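Side-chain contacts in RNA-dependent RNA Polymerase (Bombyx mori cytoplasmic polyhedrosis virus, PDB 6TZ0), which catalyses template-directed RNA synthesis in a double-stranded RNA virus, transcribing plus strands and probably also making the complementary minus strands during genome replication: residues L767-R772 with F1149-N1154; Y622-E625 with Q629-N632. All coordinates share one frame; numbering follows the deposited sequence.

How the contacts relate
Contact 2 comes first along the chain and closes before contact 1 opens. It lies within the central polymerase domain, where strands 620-624 and 628-631 form a hairpin at one side of a mixed four-stranded sheet. Contact 1 is long-range: 376 residues separate its segments. The centres are 46 Å apart and the nearest atoms about 30 Å. The contacts do not touch and share no helix or strand, one joining the loop after helix 754-766 to a loop of the C-terminal region, the other building a local hairpin at a sheet edge. Contact 1 is wholly buried and apolar; contact 2 is partly buried, held by backbone hydrogen bonds, and touched by the chain of Viral structural protein 4.

Contact 1: residues L767-R772 with F1149-N1154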
# COMPACT_ATOMS: atom_id res chain seq x y z
N LEU A 767 -0.28 16.93 -17.62
CA LEU A 767 -0.29 18.37 -17.41
C LEU A 767 -1.12 19.13 -18.44
O LEU A 767 -0.79 20.28 -18.73
CB LEU A 767 1.13 18.94 -17.46
CG LEU A 767 2.12 18.80 -16.32
CD1 LEU A 767 3.46 19.27 -16.82
CD2 LEU A 767 1.67 19.67 -15.18
N LEU A 768 -2.16 18.54 -19.01
CA LEU A 768 -2.69 19.10 -20.25
C LEU A 768 -3.89 20.01 -19.99
O LEU A 768 -3.98 21.10 -20.56
CB LEU A 768 -3.05 17.98 -21.22
CG LEU A 768 -2.95 18.33 -22.70
CD1 LEU A 768 -2.67 17.06 -23.45
CD2 LEU A 768 -4.18 18.97 -23.27
N PHE A 769 -4.85 19.57 -19.17
CA PHE A 769 -5.97 20.45 -18.84
C PHE A 769 -5.76 21.23 -17.56
O PHE A 769 -6.56 22.12 -17.26
CB PHE A 769 -7.31 19.71 -18.72
CG PHE A 769 -7.97 19.38 -20.04
CD1 PHE A 769 -7.24 19.28 -21.21
CD2 PHE A 769 -9.35 19.38 -20.12
CE1 PHE A 769 -7.86 19.02 -22.40
CE2 PHE A 769 -9.98 19.13 -21.32
CZ PHE A 769 -9.23 18.96 -22.46
N ARG A 770 -4.73 20.93 -16.78
CA ARG A 770 -4.45 21.67 -15.57
C ARG A 770 -3.47 22.81 -15.80
O ARG A 770 -2.95 23.39 -14.85
CB ARG A 770 -3.94 20.71 -14.49
CG ARG A 770 -2.73 19.92 -14.87
CD ARG A 770 -2.42 18.91 -13.79
NE ARG A 770 -3.40 17.84 -13.70
CZ ARG A 770 -3.40 16.91 -12.75
NH1 ARG A 770 -2.48 16.92 -11.81
NH2 ARG A 770 -4.33 15.96 -12.74
N VAL A 771 -3.25 23.17 -17.06
CA VAL A 771 -2.25 24.14 -17.46
C VAL A 771 -2.97 25.28 -18.17
O VAL A 771 -4.12 25.15 -18.59
CB VAL A 771 -1.18 23.48 -18.36
CG1 VAL A 771 -1.66 23.34 -19.80
CG2 VAL A 771 0.13 24.15 -18.27
N ARG A 772 -2.28 26.41 -18.31
CA ARG A 772 -2.89 27.60 -18.87
C ARG A 772 -2.40 27.93 -20.27
O ARG A 772 -3.15 28.51 -21.06
CB ARG A 772 -2.65 28.78 -17.92
CG ARG A 772 -3.43 30.02 -18.21
CD ARG A 772 -3.25 31.04 -17.12
NE ARG A 772 -3.89 32.29 -17.47
CZ ARG A 772 -3.88 33.37 -16.71
NH1 ARG A 772 -3.24 33.36 -15.55
NH2 ARG A 772 -4.48 34.48 -17.11
N PHE A 1149 -9.65 15.02 -21.87
CA PHE A 1149 -10.23 15.00 -20.53
C PHE A 1149 -11.71 15.40 -20.55
O PHE A 1149 -12.57 14.61 -20.14
CB PHE A 1149 -9.41 15.93 -19.63
CG PHE A 1149 -9.83 15.95 -18.19
CD1 PHE A 1149 -9.43 14.95 -17.33
CD2 PHE A 1149 -10.56 17.01 -17.69
CE1 PHE A 1149 -9.80 14.98 -15.99
CE2 PHE A 1149 -10.93 17.04 -16.36
CZ PHE A 1149 -10.55 16.03 -15.51
N PHE A 1150 -12.03 16.60 -21.02
CA PHE A 1150 -13.41 17.01 -21.24
C PHE A 1150 -13.93 16.66 -22.63
O PHE A 1150 -15.14 16.78 -22.86
CB PHE A 1150 -13.60 18.52 -21.04
CG PHE A 1150 -13.71 18.94 -19.61
CD1 PHE A 1150 -14.86 18.67 -18.89
CD2 PHE A 1150 -12.69 19.64 -19.00
CE1 PHE A 1150 -14.97 19.07 -17.58
CE2 PHE A 1150 -12.80 20.05 -17.69
CZ PHE A 1150 -13.94 19.77 -16.98
N LEU A 1151 -13.08 16.25 -23.54
CA LEU A 1151 -13.46 16.06 -24.93
C LEU A 1151 -13.89 14.62 -25.18
O LEU A 1151 -13.61 13.72 -24.40
CB LEU A 1151 -12.32 16.46 -25.85
CG LEU A 1151 -12.15 17.89 -26.36
CD1 LEU A 1151 -13.32 18.20 -27.24
CD2 LEU A 1151 -12.02 18.92 -25.25
N SER A 1152 -14.56 14.41 -26.31
CA SER A 1152 -15.22 13.15 -26.58
C SER A 1152 -14.25 12.09 -27.10
O SER A 1152 -13.35 12.39 -27.88
CB SER A 1152 -16.35 13.33 -27.59
OG SER A 1152 -15.83 13.63 -28.87
N ASP A 1153 -14.47 10.86 -26.66
CA ASP A 1153 -13.69 9.71 -27.10
C ASP A 1153 -14.21 9.10 -28.40
O ASP A 1153 -13.65 8.10 -28.86
CB ASP A 1153 -13.70 8.62 -26.02
CG ASP A 1153 -12.93 9.02 -24.79
OD1 ASP A 1153 -11.97 9.81 -24.91
OD2 ASP A 1153 -13.28 8.53 -23.69
N ASN A 1154 -15.26 9.66 -28.99
CA ASN A 1154 -15.93 9.01 -30.09
C ASN A 1154 -15.58 9.70 -31.38
O ASN A 1154 -15.76 10.93 -31.49
CB ASN A 1154 -17.44 9.03 -29.86
CG ASN A 1154 -18.17 8.02 -30.72
OD1 ASN A 1154 -17.57 7.29 -31.50
ND2 ASN A 1154 -19.49 7.96 -30.56
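Phe769 and Phe1149 mark the closest backbone approach of two irregular segments, their CA atoms 7.1 Å apart, with no hydrogen bond between the segments. This is a buried loop-to-loop aromatic cluster: the turn joining helices 754-766 and 774-786 sends one phenyl ring into a loop of the C-terminal region. The Phe769 side chain, with CG anti to its carbonyl carbon (chi1 -79°), projects from the turn and makes every contact on that side. Over one face of its ring sits Phe1149 CB, a CH-pi contact 3.7 Å from the ring centroid and 22° off the normal. The Phe1149 ring lies oblique to that of Phe769, planes at 65° and centroids 5.7 Å apart, and also meets the ring of Phe732. Phe769 CD2 lies at the edge of the Phe1150 ring, near its plane and 3.5 Å from Phe1150 CD2, while Phe1150 CB reaches the Phe769 edge in plane. Phe1150 N also approaches the outer part of the Phe769 ring obliquely, without a hydrogen bond. Asn1048, in another loop, touches the Phe769 side chain too. The last of the three neighbours is Leu1151, whose CD2 methyl lies near the ring plane, 3.9 Å from Phe769 CZ.

Contact 2: residues Y622-E625 with Q629-N632; sequences YESE and QVKN
Tyr622 and Val630 face each other as an antiparallel hydrogen-bonded pair in a beta hairpin, whose strand 628-631 is the outermost, within this chain, of a mixed four-stranded sheet. The two short strands run at 143° to each other. Both backbone groups of the pair are satisfied reciprocally: Tyr622 N donates to Val630 O (2.7 Å), and Val630 N returns a straight bond to Tyr622 O (2.6 Å, 171° at the hydrogen). Tyr622 O also receives a CA-H...O contact from Gln629 CA at 3.5 Å. One step nearer the turn, Glu623 and Gln629 form a non-hydrogen-bonded pair, with CA atoms 4.4 Å apart.

Ser624 and Gln629 have their strongest polar partners outside the two segments. The Gln629 chain is extended, CG anti to the backbone N (chi1 -175°), and its NE2 donates to Ser621 OG on the neighbouring strand. Ser624 OG accepts from Phe627 N and gives a weak bond to Gly628 O, linking the turn to Ser624.

Tyr622 and Val630 point to the same face of the sheet; the tyrosine side chain leads away from Val630 and packs on helix 349-356 at Thr349, Glu350 and Leu353, while Val344 and Arg500 of the Viral structural protein 4 chain pack on Gln629 and Val630 respectively. Between the two segments the closest approach of two side chains is a van der Waals contact, Val630 CG2 lying 3.6 Å from Ser624 OG.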
# COMPACT_ATOMS: atom_id res chain seq x y z
N TYR A 622 12.35 -0.54 12.12
CA TYR A 622 13.26 -0.05 11.10
C TYR A 622 14.70 -0.35 11.51
O TYR A 622 15.07 -0.17 12.67
CB TYR A 622 13.08 1.45 10.86
CG TYR A 622 14.08 1.99 9.87
CD1 TYR A 622 14.02 1.63 8.53
CD2 TYR A 622 15.09 2.85 10.28
CE1 TYR A 622 14.94 2.10 7.63
CE2 TYR A 622 16.01 3.33 9.38
CZ TYR A 622 15.94 2.94 8.06
OH TYR A 622 16.86 3.43 7.16
N GLU A 623 15.50 -0.81 10.55
CA GLU A 623 16.90 -1.12 10.78
C GLU A 623 17.74 0.07 10.34
O GLU A 623 17.90 0.31 9.13
CB GLU A 623 17.30 -2.38 10.03
CG GLU A 623 18.75 -2.77 10.23
CD GLU A 623 19.11 -4.04 9.50
OE1 GLU A 623 18.24 -4.60 8.81
OE2 GLU A 623 20.27 -4.49 9.63
N SER A 624 18.29 0.80 11.30
CA SER A 624 19.02 2.02 11.01
C SER A 624 20.52 1.79 11.04
O SER A 624 21.03 0.95 11.79
CB SER A 624 18.65 3.12 12.00
OG SER A 624 19.04 2.76 13.30
N GLU A 625 21.24 2.55 10.21
CA GLU A 625 22.69 2.52 10.24
C GLU A 625 23.26 3.27 11.43
O GLU A 625 24.35 2.94 11.90
CB GLU A 625 23.26 3.09 8.94
CG GLU A 625 23.06 2.20 7.74
CD GLU A 625 23.58 2.82 6.47
OE1 GLU A 625 23.95 4.02 6.50
OE2 GLU A 625 23.63 2.12 5.44
N GLN A 629 18.51 -1.10 15.43
CA GLN A 629 17.14 -1.52 15.17
C GLN A 629 16.19 -0.64 15.98
O GLN A 629 16.22 -0.66 17.21
CB GLN A 629 16.94 -2.99 15.51
CG GLN A 629 15.57 -3.50 15.14
CD GLN A 629 15.41 -4.97 15.39
OE1 GLN A 629 16.34 -5.64 15.84
NE2 GLN A 629 14.23 -5.50 15.08
N VAL A 630 15.36 0.12 15.28
CA VAL A 630 14.46 1.10 15.88
C VAL A 630 13.04 0.58 15.75
O VAL A 630 12.59 0.23 14.66
CB VAL A 630 14.60 2.47 15.20
CG1 VAL A 630 13.64 3.48 15.82
CG2 VAL A 630 16.02 2.96 15.29
N LYS A 631 12.32 0.53 16.87
CA LYS A 631 10.94 0.08 16.90
C LYS A 631 10.02 1.27 17.14
O LYS A 631 10.47 2.35 17.52
CB LYS A 631 10.76 -0.99 17.98
CG LYS A 631 11.56 -2.24 17.66
CD LYS A 631 11.49 -3.27 18.75
CE LYS A 631 12.29 -2.86 19.96
NZ LYS A 631 13.75 -2.85 19.68
N ASN A 632 8.74 1.07 16.87
CA ASN A 632 7.75 2.12 17.02
C ASN A 632 6.87 1.83 18.23
O ASN A 632 6.81 0.71 18.72
CB ASN A 632 6.90 2.21 15.75
CG ASN A 632 6.08 3.47 15.67
OD1 ASN A 632 6.16 4.33 16.54
ND2 ASN A 632 5.26 3.58 14.65